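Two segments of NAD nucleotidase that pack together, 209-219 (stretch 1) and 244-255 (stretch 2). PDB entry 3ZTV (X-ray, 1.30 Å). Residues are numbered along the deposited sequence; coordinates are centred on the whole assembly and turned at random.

Stretch 1, residues 209-219: NIEIAQKVNDI
Stretch 2 244-255: IYEYPLEFKNPN

Contact between the end of a helix and a strand of NAD nucleotidase, two segments of one chain that together bury 582 Å². Helix 209-215, which begins earlier in the chain, runs at 34° to strand 249-252 in the same general direction, with the axes 7.4 Å apart at closest approach; the register is set by Gln214 and Asn253, whose CA atoms lie 4.6 Å apart. Asn209 is out of reach of stretch 2, but its O accepts from Ala213 N (2.9 Å) in the helical ladder. Ile210 (chi1 m, chi2 t) has its CA-to-CB bond sideways, yet its end comes nearer: CD1 lies 3.8 Å from Leu249 CD1 and 4.1 Å from Tyr245 OH, while CG2 lies 3.5 Å from Phe251 CZ. Leu249 (m, t) and Phe251 (chi1 m, chi2 -86°) both point toward the helix, as alternate residues of an extended strand can, and Glu250 between them points away. Glu211 (t, t) is out of reach and instead forms a salt bridge along its own helix, from OE2 to Lys215 NZ (2.8 Å). Ile212 (m, t) also stays clear of the strand. Ala213 points toward it, its CB 3.9 Å from Phe251 CD2, so the small side chain lies against the phenyl ring. Ala213 O has no conventional partner; it approaches Asn253 CA at 3.4 Å in a CA-H...O contact with an angle of 130° at the hydrogen. Gln214 (m, t) directs CB away, but its CG still reaches Phe251 CD1 at 3.8 Å. Water 1 ties the backbones together here, donating to Gln214 O and to Lys252 O, each 2.7 Å from the water oxygen. Lys215 (m, t, t, t) points away, though its backbone C lies 3.7 Å from Pro254 CG. Val216 (phi/psi -122/136, chi1 t) is the first residue to leave helical geometry; its N still bonds to Ile212 O (2.9 Å), and its O lies 3.3 Å from Asn253 CB. Water 2 joins this turn to Asn253 (chi1 p): the water oxygen donates to Val216 O (2.7 Å) and accepts from Asn253 ND2 (2.9 Å) and Ile219 N (2.9 Å). Asn217 (-92/160, chi1 m) starts sideways, but its end comes nearer and packs among Asn253, Pro254 (C-gamma exo) and Asn255 (chi1 m), with its CG 3.2 Å from Asn255 ND2. Asp218 adopts positive phi (79/8), and its N lies 3.6 Å from Asn253 ND2. Ile219 (m, t) returns to extended angles (-111/125).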

# COMPACT_ATOMS: atom_id res chain seq x y z
N ASN A 209 -6.67 2.15 13.89
CA ASN A 209 -7.51 1.01 14.24
C ASN A 209 -9.01 1.27 14.02
O ASN A 209 -9.75 0.35 13.63
CB ASN A 209 -7.25 0.54 15.68
CG ASN A 209 -5.92 -0.16 15.84
OD1 ASN A 209 -5.29 -0.55 14.84
ND2 ASN A 209 -5.49 -0.35 17.08
N ILE A 210 -9.45 2.50 14.26
CA ILE A 210 -10.83 2.90 13.95
C ILE A 210 -11.06 2.87 12.43
O ILE A 210 -12.12 2.43 11.96
CB ILE A 210 -11.12 4.29 14.56
CG1 ILE A 210 -11.21 4.16 16.08
CG2 ILE A 210 -12.41 4.87 13.99
CD1 ILE A 210 -11.15 5.49 16.83
N GLU A 211 -10.07 3.31 11.65
CA GLU A 211 -10.15 3.19 10.21
C GLU A 211 -10.25 1.72 9.76
O GLU A 211 -11.07 1.37 8.90
CB GLU A 211 -8.95 3.87 9.55
CG GLU A 211 -9.05 4.04 8.04
CD GLU A 211 -7.82 4.68 7.43
OE1 GLU A 211 -6.78 4.79 8.11
OE2 GLU A 211 -7.89 5.06 6.24
N ILE A 212 -9.42 0.86 10.34
CA ILE A 212 -9.47 -0.56 10.02
C ILE A 212 -10.86 -1.14 10.32
O ILE A 212 -11.43 -1.88 9.50
CB ILE A 212 -8.36 -1.34 10.78
CG1 ILE A 212 -6.98 -0.97 10.23
CG2 ILE A 212 -8.59 -2.84 10.70
CD1 ILE A 212 -5.81 -1.51 11.05
N ALA A 213 -11.42 -0.78 11.48
CA ALA A 213 -12.75 -1.28 11.86
C ALA A 213 -13.80 -0.94 10.80
O ALA A 213 -14.69 -1.75 10.54
CB ALA A 213 -13.16 -0.71 13.21
N GLN A 214 -13.67 0.22 10.18
CA GLN A 214 -14.68 0.69 9.23
C GLN A 214 -14.40 0.30 7.78
O GLN A 214 -15.31 0.35 6.94
CB GLN A 214 -14.84 2.20 9.33
CG GLN A 214 -15.38 2.65 10.68
CD GLN A 214 -15.39 4.15 10.82
OE1 GLN A 214 -14.37 4.76 11.13
NE2 GLN A 214 -16.55 4.76 10.59
N LYS A 215 -13.17 -0.10 7.49
CA LYS A 215 -12.75 -0.36 6.11
C LYS A 215 -12.38 -1.80 5.82
O LYS A 215 -12.22 -2.18 4.66
CB LYS A 215 -11.57 0.55 5.73
CG LYS A 215 -11.93 2.02 5.65
CD LYS A 215 -10.79 2.86 5.12
CE LYS A 215 -11.22 4.31 4.95
NZ LYS A 215 -10.10 5.18 4.49
N VAL A 216 -12.23 -2.62 6.86
CA VAL A 216 -11.73 -3.98 6.71
C VAL A 216 -12.77 -4.96 7.26
O VAL A 216 -13.33 -4.73 8.33
CB VAL A 216 -10.38 -4.15 7.46
CG1 VAL A 216 -9.95 -5.61 7.51
CG2 VAL A 216 -9.29 -3.28 6.82
N ASN A 217 -13.00 -6.04 6.53
CA ASN A 217 -13.94 -7.08 6.95
C ASN A 217 -13.30 -8.21 7.75
O ASN A 217 -12.08 -8.43 7.70
CB ASN A 217 -14.67 -7.68 5.73
CG ASN A 217 -15.50 -6.66 4.98
OD1 ASN A 217 -15.43 -6.56 3.74
ND2 ASN A 217 -16.27 -5.89 5.72
N ASP A 218 -14.13 -8.94 8.49
CA ASP A 218 -13.78 -10.21 9.11
C ASP A 218 -12.96 -10.11 10.40
O ASP A 218 -12.51 -11.13 10.93
CB ASP A 218 -13.10 -11.13 8.08
CG ASP A 218 -13.96 -11.36 6.85
OD1 ASP A 218 -15.16 -11.69 7.01
OD2 ASP A 218 -13.44 -11.19 5.74
N ILE A 219 -12.79 -8.89 10.90
CA ILE A 219 -12.09 -8.68 12.18
C ILE A 219 -13.09 -8.22 13.25
O ILE A 219 -13.80 -7.24 13.04
CB ILE A 219 -10.92 -7.68 12.03
CG1 ILE A 219 -9.91 -8.19 11.00
CG2 ILE A 219 -10.26 -7.39 13.39
CD1 ILE A 219 -8.74 -7.23 10.76
N ILE A 244 -11.22 9.56 26.88
CA ILE A 244 -11.30 9.99 25.49
C ILE A 244 -12.51 9.38 24.78
O ILE A 244 -13.23 10.06 24.06
CB ILE A 244 -10.02 9.65 24.71
CG1 ILE A 244 -8.79 10.22 25.42
CG2 ILE A 244 -10.09 10.17 23.27
CD1 ILE A 244 -8.83 11.72 25.65
N TYR A 245 -12.73 8.09 25.01
CA TYR A 245 -13.80 7.33 24.37
C TYR A 245 -14.43 6.40 25.40
O TYR A 245 -13.81 6.11 26.42
CB TYR A 245 -13.23 6.46 23.26
CG TYR A 245 -12.69 7.20 22.06
CD1 TYR A 245 -13.50 8.05 21.33
CD2 TYR A 245 -11.39 6.99 21.62
CE1 TYR A 245 -13.02 8.71 20.22
CE2 TYR A 245 -10.90 7.65 20.50
CZ TYR A 245 -11.71 8.50 19.81
OH TYR A 245 -11.22 9.15 18.69
N GLU A 246 -15.63 5.91 25.10
CA GLU A 246 -16.25 4.86 25.89
C GLU A 246 -15.54 3.52 25.70
O GLU A 246 -15.09 3.19 24.59
CB GLU A 246 -17.74 4.74 25.53
CG GLU A 246 -18.56 3.87 26.46
CD GLU A 246 -18.86 4.53 27.80
OE1 GLU A 246 -18.77 5.77 27.90
OE2 GLU A 246 -19.19 3.79 28.74
N TYR A 247 -15.43 2.75 26.77
CA TYR A 247 -14.85 1.41 26.72
C TYR A 247 -15.94 0.37 26.44
O TYR A 247 -16.81 0.18 27.28
CB TYR A 247 -14.16 1.09 28.06
CG TYR A 247 -13.41 -0.22 28.03
CD1 TYR A 247 -14.05 -1.41 28.32
CD2 TYR A 247 -12.06 -0.26 27.67
CE1 TYR A 247 -13.39 -2.62 28.24
CE2 TYR A 247 -11.39 -1.46 27.61
CZ TYR A 247 -12.06 -2.65 27.88
OH TYR A 247 -11.42 -3.86 27.80
N PRO A 248 -15.94 -0.27 25.26
CA PRO A 248 -15.17 -0.08 24.03
C PRO A 248 -15.95 0.79 23.05
O PRO A 248 -17.11 1.10 23.30
CB PRO A 248 -15.11 -1.51 23.47
CG PRO A 248 -16.51 -2.02 23.76
CD PRO A 248 -16.84 -1.44 25.13
N LEU A 249 -15.30 1.18 21.96
CA LEU A 249 -15.98 1.73 20.79
C LEU A 249 -16.54 0.61 19.93
O LEU A 249 -16.02 -0.51 19.94
CB LEU A 249 -15.01 2.57 19.95
CG LEU A 249 -14.57 3.89 20.58
CD1 LEU A 249 -13.50 4.53 19.70
CD2 LEU A 249 -15.77 4.81 20.77
N GLU A 250 -17.61 0.92 19.19
CA GLU A 250 -18.25 -0.05 18.30
C GLU A 250 -18.50 0.56 16.93
O GLU A 250 -18.99 1.68 16.83
CB GLU A 250 -19.58 -0.54 18.88
CG GLU A 250 -20.29 -1.56 17.99
CD GLU A 250 -21.64 -2.02 18.52
OE1 GLU A 250 -21.96 -1.80 19.71
OE2 GLU A 250 -22.38 -2.63 17.72
N PHE A 251 -18.17 -0.19 15.88
CA PHE A 251 -18.39 0.22 14.50
C PHE A 251 -19.06 -0.91 13.72
O PHE A 251 -19.24 -2.00 14.25
CB PHE A 251 -17.04 0.58 13.85
CG PHE A 251 -16.33 1.68 14.57
CD1 PHE A 251 -16.61 3.00 14.29
CD2 PHE A 251 -15.40 1.39 15.57
CE1 PHE A 251 -15.99 4.03 14.98
CE2 PHE A 251 -14.78 2.42 16.27
CZ PHE A 251 -15.07 3.73 15.97
N LYS A 252 -19.46 -0.61 12.49
CA LYS A 252 -19.80 -1.63 11.51
C LYS A 252 -18.73 -1.67 10.43
O LYS A 252 -18.29 -0.62 9.94
CB LYS A 252 -21.15 -1.34 10.83
CG LYS A 252 -22.39 -1.78 11.59
CD LYS A 252 -23.65 -1.52 10.76
CE LYS A 252 -24.93 -1.93 11.49
NZ LYS A 252 -25.04 -3.41 11.62
N ASN A 253 -18.31 -2.86 10.04
CA ASN A 253 -17.40 -2.99 8.92
C ASN A 253 -18.20 -2.91 7.60
O ASN A 253 -19.44 -2.81 7.63
CB ASN A 253 -16.53 -4.25 9.05
CG ASN A 253 -17.32 -5.55 8.93
OD1 ASN A 253 -18.45 -5.58 8.42
ND2 ASN A 253 -16.72 -6.65 9.39
N PRO A 254 -17.52 -2.92 6.44
CA PRO A 254 -18.25 -2.77 5.18
C PRO A 254 -19.32 -3.85 4.98
O PRO A 254 -20.33 -3.59 4.31
CB PRO A 254 -17.14 -2.87 4.13
CG PRO A 254 -15.93 -2.29 4.85
CD PRO A 254 -16.06 -2.80 6.26
N ASN A 255 -19.12 -5.02 5.57
CA ASN A 255 -20.07 -6.12 5.47
C ASN A 255 -21.26 -5.97 6.42
O ASN A 255 -22.23 -6.74 6.33
CB ASN A 255 -19.38 -7.46 5.68
CG ASN A 255 -18.56 -7.88 4.49
OD1 ASN A 255 -18.63 -7.24 3.44
ND2 ASN A 255 -17.77 -8.94 4.63
O HOH W 1 -17.88 0.73 7.61
O HOH W 2 -13.99 -6.34 10.39